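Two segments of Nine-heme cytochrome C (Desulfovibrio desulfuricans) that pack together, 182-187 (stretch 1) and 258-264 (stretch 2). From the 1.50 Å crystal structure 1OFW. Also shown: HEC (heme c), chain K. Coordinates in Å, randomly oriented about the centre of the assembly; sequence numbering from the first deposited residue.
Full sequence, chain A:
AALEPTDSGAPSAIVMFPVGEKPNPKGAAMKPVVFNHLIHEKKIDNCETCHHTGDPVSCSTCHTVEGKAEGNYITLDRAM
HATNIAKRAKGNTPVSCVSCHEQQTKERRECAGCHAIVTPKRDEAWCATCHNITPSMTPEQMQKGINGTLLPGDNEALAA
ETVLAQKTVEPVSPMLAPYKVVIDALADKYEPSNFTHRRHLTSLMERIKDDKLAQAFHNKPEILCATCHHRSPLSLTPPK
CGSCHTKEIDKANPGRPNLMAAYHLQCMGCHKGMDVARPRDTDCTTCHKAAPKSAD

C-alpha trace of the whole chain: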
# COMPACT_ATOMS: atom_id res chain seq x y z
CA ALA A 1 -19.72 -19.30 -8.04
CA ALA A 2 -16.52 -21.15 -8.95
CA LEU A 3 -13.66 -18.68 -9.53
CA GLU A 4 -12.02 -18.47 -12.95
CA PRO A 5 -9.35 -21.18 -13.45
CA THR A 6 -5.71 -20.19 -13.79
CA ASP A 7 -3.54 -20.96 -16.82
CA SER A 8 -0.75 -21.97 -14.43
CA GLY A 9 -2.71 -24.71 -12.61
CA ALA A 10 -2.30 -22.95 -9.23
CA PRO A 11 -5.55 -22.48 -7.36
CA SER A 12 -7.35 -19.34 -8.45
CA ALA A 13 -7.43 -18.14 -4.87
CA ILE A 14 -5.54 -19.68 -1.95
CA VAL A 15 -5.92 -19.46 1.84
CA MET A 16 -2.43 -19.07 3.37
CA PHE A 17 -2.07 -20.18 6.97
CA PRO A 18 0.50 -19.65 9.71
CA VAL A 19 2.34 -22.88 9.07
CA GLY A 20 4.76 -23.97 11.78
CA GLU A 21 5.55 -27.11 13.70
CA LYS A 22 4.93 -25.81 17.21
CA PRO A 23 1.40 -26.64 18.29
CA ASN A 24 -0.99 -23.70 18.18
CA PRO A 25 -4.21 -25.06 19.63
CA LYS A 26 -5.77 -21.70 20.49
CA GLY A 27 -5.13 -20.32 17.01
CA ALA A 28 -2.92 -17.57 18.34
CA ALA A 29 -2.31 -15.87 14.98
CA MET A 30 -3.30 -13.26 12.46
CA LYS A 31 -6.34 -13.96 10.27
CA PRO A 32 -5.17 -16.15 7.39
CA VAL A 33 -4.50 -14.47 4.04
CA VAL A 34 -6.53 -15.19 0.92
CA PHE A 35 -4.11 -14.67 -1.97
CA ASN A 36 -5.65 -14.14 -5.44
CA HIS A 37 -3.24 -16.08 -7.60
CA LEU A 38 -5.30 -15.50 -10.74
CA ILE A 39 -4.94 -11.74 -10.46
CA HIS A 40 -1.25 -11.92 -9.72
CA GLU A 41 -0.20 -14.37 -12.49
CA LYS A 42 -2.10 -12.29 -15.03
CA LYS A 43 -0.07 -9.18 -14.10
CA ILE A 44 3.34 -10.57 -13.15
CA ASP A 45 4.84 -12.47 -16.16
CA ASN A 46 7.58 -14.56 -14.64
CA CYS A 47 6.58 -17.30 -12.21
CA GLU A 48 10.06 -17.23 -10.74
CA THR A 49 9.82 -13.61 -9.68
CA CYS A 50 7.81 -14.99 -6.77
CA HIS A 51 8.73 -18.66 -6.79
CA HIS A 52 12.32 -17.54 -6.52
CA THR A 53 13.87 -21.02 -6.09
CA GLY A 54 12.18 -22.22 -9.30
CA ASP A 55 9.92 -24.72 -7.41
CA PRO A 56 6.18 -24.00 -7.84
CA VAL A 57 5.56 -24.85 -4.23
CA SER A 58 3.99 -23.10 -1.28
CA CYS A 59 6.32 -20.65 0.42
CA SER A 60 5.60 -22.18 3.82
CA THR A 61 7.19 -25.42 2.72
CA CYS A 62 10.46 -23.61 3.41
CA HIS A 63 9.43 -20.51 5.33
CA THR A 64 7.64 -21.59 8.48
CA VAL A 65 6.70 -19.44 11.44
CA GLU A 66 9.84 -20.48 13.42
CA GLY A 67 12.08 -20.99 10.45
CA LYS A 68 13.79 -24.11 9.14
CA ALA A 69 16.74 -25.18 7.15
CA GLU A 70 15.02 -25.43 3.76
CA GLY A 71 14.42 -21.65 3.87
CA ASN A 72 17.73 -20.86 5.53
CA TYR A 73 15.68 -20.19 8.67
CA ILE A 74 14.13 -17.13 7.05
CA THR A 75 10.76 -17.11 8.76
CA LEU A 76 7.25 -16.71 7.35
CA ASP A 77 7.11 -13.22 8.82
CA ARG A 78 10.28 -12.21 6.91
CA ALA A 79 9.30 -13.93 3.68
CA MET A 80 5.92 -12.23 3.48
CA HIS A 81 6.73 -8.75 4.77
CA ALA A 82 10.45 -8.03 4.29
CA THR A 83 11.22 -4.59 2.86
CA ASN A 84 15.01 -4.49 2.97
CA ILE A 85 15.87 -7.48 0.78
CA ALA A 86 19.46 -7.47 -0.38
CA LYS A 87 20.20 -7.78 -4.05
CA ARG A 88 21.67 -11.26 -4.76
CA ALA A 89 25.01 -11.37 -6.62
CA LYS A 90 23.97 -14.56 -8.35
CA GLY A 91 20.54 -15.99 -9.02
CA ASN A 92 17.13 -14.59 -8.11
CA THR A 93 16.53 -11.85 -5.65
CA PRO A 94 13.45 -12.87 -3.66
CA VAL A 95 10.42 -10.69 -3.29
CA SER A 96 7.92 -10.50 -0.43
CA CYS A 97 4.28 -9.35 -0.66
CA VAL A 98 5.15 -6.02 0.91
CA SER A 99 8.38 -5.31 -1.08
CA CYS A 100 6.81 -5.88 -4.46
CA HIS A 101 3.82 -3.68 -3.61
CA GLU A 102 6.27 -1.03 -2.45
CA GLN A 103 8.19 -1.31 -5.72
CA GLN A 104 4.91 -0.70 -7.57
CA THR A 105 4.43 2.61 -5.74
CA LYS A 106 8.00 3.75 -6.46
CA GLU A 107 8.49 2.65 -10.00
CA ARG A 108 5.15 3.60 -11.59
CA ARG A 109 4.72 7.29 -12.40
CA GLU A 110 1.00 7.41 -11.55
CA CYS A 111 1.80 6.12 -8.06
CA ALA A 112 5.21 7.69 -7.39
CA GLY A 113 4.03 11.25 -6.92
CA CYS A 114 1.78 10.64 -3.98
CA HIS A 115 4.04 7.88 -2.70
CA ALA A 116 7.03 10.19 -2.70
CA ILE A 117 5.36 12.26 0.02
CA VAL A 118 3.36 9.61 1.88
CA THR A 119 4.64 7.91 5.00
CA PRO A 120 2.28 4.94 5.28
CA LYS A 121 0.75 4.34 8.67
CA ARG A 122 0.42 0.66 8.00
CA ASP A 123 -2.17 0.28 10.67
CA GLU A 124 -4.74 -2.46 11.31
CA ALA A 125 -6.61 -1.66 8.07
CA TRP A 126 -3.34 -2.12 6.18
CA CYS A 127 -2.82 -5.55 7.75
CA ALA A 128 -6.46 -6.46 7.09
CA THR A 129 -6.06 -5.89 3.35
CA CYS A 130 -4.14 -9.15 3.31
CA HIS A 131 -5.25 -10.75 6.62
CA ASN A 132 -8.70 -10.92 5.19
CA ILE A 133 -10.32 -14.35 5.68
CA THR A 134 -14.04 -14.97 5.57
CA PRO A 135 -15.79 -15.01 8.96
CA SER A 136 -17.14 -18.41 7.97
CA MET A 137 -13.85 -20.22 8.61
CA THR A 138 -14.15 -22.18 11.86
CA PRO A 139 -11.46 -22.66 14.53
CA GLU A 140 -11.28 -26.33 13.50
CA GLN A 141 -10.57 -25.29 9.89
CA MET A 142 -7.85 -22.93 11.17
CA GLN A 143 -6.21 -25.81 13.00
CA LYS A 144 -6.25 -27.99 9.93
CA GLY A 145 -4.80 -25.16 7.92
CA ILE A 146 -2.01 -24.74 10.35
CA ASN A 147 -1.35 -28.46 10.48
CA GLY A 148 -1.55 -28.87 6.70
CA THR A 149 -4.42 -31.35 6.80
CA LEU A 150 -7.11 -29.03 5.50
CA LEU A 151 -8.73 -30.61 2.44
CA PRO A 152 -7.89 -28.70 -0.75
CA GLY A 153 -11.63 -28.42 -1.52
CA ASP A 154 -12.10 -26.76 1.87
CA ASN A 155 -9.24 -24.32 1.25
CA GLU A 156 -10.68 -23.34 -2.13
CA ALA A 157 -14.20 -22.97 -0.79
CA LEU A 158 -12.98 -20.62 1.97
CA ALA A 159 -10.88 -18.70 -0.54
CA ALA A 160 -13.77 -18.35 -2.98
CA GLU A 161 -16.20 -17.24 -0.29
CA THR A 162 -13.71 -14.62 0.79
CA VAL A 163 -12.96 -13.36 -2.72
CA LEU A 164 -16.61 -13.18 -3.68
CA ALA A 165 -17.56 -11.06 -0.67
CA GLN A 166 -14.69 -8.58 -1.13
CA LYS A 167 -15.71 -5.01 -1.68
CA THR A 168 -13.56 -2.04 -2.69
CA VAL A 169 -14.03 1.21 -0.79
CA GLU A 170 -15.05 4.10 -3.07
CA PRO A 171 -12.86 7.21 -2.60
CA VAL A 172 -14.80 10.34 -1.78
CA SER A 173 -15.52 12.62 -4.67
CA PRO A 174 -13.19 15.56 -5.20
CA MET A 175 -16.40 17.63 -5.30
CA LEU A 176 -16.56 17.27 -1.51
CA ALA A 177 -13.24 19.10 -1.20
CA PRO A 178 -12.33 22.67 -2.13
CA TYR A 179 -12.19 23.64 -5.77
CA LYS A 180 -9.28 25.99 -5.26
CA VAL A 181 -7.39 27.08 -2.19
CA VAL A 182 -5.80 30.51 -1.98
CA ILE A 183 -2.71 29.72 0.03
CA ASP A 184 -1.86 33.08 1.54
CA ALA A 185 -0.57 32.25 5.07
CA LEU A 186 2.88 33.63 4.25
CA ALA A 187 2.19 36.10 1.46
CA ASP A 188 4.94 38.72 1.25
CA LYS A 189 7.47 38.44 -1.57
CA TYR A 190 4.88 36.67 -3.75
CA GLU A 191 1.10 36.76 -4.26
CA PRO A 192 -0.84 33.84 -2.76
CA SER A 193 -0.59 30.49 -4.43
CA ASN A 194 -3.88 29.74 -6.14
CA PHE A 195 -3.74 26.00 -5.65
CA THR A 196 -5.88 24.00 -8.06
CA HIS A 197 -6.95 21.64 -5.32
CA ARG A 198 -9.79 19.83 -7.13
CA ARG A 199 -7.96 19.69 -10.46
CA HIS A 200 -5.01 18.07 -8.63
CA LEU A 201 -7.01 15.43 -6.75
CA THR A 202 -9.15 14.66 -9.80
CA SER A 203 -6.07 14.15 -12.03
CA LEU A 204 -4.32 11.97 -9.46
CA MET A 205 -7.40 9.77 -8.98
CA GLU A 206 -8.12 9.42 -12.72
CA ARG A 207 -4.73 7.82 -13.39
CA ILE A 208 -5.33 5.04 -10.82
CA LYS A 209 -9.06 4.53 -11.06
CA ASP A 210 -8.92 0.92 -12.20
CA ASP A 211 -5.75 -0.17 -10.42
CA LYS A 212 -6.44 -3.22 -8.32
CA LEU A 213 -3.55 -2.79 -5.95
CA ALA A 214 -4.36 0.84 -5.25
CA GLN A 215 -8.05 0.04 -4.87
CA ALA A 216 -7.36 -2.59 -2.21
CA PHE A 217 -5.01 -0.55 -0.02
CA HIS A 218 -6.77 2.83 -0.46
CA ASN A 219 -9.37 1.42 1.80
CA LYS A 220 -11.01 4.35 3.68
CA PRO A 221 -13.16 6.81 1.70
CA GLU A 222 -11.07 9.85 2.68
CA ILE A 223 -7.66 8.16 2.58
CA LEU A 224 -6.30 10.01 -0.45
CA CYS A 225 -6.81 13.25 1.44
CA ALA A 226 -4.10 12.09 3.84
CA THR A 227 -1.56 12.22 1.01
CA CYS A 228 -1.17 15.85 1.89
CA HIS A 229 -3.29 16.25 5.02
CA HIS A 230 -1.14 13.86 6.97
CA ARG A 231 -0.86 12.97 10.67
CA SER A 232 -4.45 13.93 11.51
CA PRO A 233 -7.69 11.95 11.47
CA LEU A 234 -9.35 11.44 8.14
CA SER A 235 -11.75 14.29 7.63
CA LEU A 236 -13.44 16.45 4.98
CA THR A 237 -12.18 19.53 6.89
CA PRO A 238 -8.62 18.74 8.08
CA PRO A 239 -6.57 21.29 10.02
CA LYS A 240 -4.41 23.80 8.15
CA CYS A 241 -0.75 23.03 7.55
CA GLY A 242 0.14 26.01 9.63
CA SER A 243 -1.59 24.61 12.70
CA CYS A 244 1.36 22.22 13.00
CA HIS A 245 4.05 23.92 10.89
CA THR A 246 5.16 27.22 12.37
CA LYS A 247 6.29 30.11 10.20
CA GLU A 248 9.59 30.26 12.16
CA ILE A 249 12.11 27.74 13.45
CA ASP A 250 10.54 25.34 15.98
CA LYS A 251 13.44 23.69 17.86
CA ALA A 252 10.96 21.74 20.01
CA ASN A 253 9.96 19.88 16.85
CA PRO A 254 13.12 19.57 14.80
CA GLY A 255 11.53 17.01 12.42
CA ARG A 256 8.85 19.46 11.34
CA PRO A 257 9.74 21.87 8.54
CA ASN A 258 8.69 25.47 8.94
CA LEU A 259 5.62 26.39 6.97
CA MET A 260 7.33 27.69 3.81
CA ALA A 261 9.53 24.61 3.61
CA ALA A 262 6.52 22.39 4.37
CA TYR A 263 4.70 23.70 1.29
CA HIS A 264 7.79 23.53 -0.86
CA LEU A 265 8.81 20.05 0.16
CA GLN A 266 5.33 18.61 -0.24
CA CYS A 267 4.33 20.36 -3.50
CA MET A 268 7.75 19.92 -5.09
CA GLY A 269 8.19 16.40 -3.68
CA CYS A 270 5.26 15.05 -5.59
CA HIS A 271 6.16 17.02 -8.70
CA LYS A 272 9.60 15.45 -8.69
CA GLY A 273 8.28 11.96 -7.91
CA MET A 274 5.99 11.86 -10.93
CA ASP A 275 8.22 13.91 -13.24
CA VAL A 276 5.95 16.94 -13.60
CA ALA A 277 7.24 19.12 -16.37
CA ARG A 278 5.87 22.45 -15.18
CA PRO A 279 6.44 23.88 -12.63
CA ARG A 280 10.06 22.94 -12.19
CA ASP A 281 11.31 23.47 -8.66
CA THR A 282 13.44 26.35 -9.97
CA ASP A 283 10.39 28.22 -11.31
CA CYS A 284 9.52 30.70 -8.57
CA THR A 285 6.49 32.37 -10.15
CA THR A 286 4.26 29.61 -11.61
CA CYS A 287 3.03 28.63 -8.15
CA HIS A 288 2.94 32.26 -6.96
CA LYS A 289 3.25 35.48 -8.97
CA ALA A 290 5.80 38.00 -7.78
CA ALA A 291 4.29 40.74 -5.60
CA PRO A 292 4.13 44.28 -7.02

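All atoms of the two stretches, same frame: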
# COMPACT_ATOMS: atom_id res chain seq x y z
N VAL A 182 -6.73 29.35 -1.88
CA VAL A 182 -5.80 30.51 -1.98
C VAL A 182 -4.87 30.43 -0.80
O VAL A 182 -5.23 30.68 0.35
CB VAL A 182 -6.61 31.82 -2.04
CG1 VAL A 182 -5.64 32.99 -1.95
CG2 VAL A 182 -7.43 31.85 -3.30
N ILE A 183 -3.65 29.94 -1.05
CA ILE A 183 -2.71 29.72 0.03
C ILE A 183 -1.94 31.02 0.27
O ILE A 183 -1.02 31.36 -0.48
CB ILE A 183 -1.73 28.56 -0.30
CG1 ILE A 183 -2.50 27.28 -0.66
CG2 ILE A 183 -0.76 28.33 0.83
CD1 ILE A 183 -1.64 26.12 -1.04
N ASP A 184 -2.36 31.74 1.30
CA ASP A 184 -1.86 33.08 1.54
C ASP A 184 -1.27 33.25 2.95
O ASP A 184 -1.00 34.41 3.26
CB ASP A 184 -2.95 34.12 1.28
CG ASP A 184 -4.18 33.93 2.12
OD1 ASP A 184 -4.20 33.08 3.02
OD2 ASP A 184 -5.18 34.64 1.84
N ALA A 185 -1.04 32.19 3.69
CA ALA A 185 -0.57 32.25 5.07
C ALA A 185 0.68 33.11 5.21
O ALA A 185 0.87 33.81 6.21
CB ALA A 185 -0.30 30.85 5.60
N LEU A 186 1.55 33.04 4.20
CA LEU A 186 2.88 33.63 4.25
C LEU A 186 3.04 34.80 3.31
O LEU A 186 4.18 35.30 3.22
CB LEU A 186 3.92 32.55 3.90
CG LEU A 186 3.92 31.30 4.80
CD1 LEU A 186 4.81 30.21 4.24
CD2 LEU A 186 4.31 31.66 6.22
N ALA A 187 2.01 35.26 2.64
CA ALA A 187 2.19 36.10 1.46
C ALA A 187 2.97 37.37 1.78
O ALA A 187 2.65 38.07 2.72
CB ALA A 187 0.87 36.46 0.80
N ASN A 258 9.50 24.28 8.81
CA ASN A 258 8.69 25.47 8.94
C ASN A 258 7.71 25.55 7.79
O ASN A 258 7.79 24.77 6.84
CB ASN A 258 9.56 26.72 9.06
CG ASN A 258 10.11 27.33 7.82
OD1 ASN A 258 10.20 26.78 6.73
ND2 ASN A 258 10.50 28.61 7.97
N LEU A 259 6.75 26.45 7.90
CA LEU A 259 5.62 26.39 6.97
C LEU A 259 6.05 26.62 5.54
O LEU A 259 5.54 25.91 4.65
CB LEU A 259 4.54 27.38 7.39
CG LEU A 259 3.27 27.43 6.58
CD1 LEU A 259 2.55 26.06 6.60
CD2 LEU A 259 2.27 28.48 7.06
N MET A 260 6.90 27.58 5.20
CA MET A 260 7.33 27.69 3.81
C MET A 260 7.96 26.40 3.28
O MET A 260 7.68 25.94 2.17
CB MET A 260 8.38 28.81 3.67
CG MET A 260 8.79 29.04 2.22
SD MET A 260 10.03 30.33 2.11
CE MET A 260 11.38 29.47 2.92
N ALA A 261 8.84 25.80 4.04
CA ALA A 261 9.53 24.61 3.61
C ALA A 261 8.54 23.44 3.54
O ALA A 261 8.67 22.54 2.71
CB ALA A 261 10.71 24.27 4.54
N ALA A 262 7.55 23.43 4.41
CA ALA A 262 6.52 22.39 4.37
C ALA A 262 5.78 22.41 3.03
O ALA A 262 5.63 21.37 2.38
CB ALA A 262 5.58 22.54 5.55
N TYR A 263 5.33 23.60 2.59
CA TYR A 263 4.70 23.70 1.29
C TYR A 263 5.66 23.29 0.19
O TYR A 263 5.35 22.47 -0.68
CB TYR A 263 4.22 25.12 1.03
CG TYR A 263 3.04 25.61 1.83
CD1 TYR A 263 3.13 26.81 2.52
CD2 TYR A 263 1.83 24.94 1.90
CE1 TYR A 263 2.08 27.31 3.25
CE2 TYR A 263 0.76 25.42 2.64
CZ TYR A 263 0.88 26.61 3.33
OH TYR A 263 -0.16 27.14 4.08
N HIS A 264 6.87 23.85 0.24
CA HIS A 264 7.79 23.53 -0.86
C HIS A 264 8.11 22.07 -0.97
O HIS A 264 8.13 21.45 -2.02
CB HIS A 264 9.05 24.39 -0.69
CG HIS A 264 8.88 25.80 -1.11
ND1 HIS A 264 9.83 26.76 -0.78
CD2 HIS A 264 7.95 26.42 -1.85
CE1 HIS A 264 9.43 27.91 -1.29
NE2 HIS A 264 8.29 27.77 -1.95
FE HEC K . 7.35 29.14 -3.07
CHA HEC K . 5.71 30.34 -0.36
CHB HEC K . 9.97 31.34 -2.49
CHC HEC K . 9.05 27.93 -5.81
CHD HEC K . 4.84 26.95 -3.65
NA HEC K . 7.79 30.50 -1.69
C1A HEC K . 6.94 30.90 -0.66
C2A HEC K . 7.52 32.01 0.06
C3A HEC K . 8.67 32.32 -0.56
C4A HEC K . 8.88 31.37 -1.63
CMA HEC K . 9.62 33.49 -0.26
CAA HEC K . 6.91 32.71 1.29
CBA HEC K . 5.67 33.53 0.86
CGA HEC K . 5.96 34.90 0.28
O1A HEC K . 7.02 35.48 0.61
O2A HEC K . 5.09 35.34 -0.50
NB HEC K . 9.06 29.60 -3.99
C1B HEC K . 10.01 30.54 -3.61
C2B HEC K . 11.09 30.57 -4.60
C3B HEC K . 10.83 29.62 -5.50
C4B HEC K . 9.60 28.98 -5.10
CMB HEC K . 12.26 31.57 -4.55
CAB HEC K . 11.63 29.21 -6.74
CBB HEC K . 12.95 28.53 -6.27
NC HEC K . 7.03 27.77 -4.48
C1C HEC K . 7.81 27.38 -5.54
C2C HEC K . 7.12 26.39 -6.33
C3C HEC K . 5.91 26.17 -5.75
C4C HEC K . 5.87 26.99 -4.55
CMC HEC K . 7.63 25.77 -7.63
CAC HEC K . 4.76 25.31 -6.26
CBC HEC K . 5.13 23.86 -6.65
ND HEC K . 5.69 28.63 -2.12
C1D HEC K . 4.70 27.76 -2.55
C2D HEC K . 3.55 27.84 -1.68
C3D HEC K . 3.79 28.80 -0.79
C4D HEC K . 5.12 29.31 -1.05
CMD HEC K . 2.32 26.92 -1.83
CAD HEC K . 2.88 29.39 0.33
CBD HEC K . 2.31 30.75 -0.22
CGD HEC K . 1.76 31.64 0.90
O1D HEC K . 1.71 32.90 0.65
O2D HEC K . 1.40 31.10 1.96

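Segments distant in sequence often pack mainly through apolar side chains and leave polar groups to be satisfied at the margins, and this heme-binding site is a compact example. At its centre Leu-186, in the m, t rotamer, reaches the helix: its CD1 lies 3.9 Å from CB of Met-260 and 4.1 Å from CE1 of Tyr-263, near the plane of that ring, while its CD2 lies 3.9 Å from CD2 of Leu-259. Ile-183 takes a different approach to the same tyrosine. Its CG2 sits over one ring face, 3.9 Å from the centroid and 3.4 Å from CZ, a CH-pi contact that pairs a methyl with the pi cloud. Ala-185 CB extends the apolar patch, 3.8 Å from Leu-259 CD2.

No hydrogen bond crosses between the stretches. The end of a strand, 182-183, leads into a turn that lies against the start of the helix 259-264, with the CA atoms of Leu-186 and Met-260 7.4 Å apart. Asp-184 to Ala-187 form a type I turn, closed by Ala-187 N to Asp-184 O at 3.2 Å, and Asn-258 caps the helix, its OD1 accepting from Ala-261 N at 3.2 Å.

The polar edge belongs to the heme, which both stretches hold. Leu-186 N donates to propionate O2D at 3.0 Å, and His-264 NE2 ligates FE at 2.0 Å, so the cofactor bridges turn and helix.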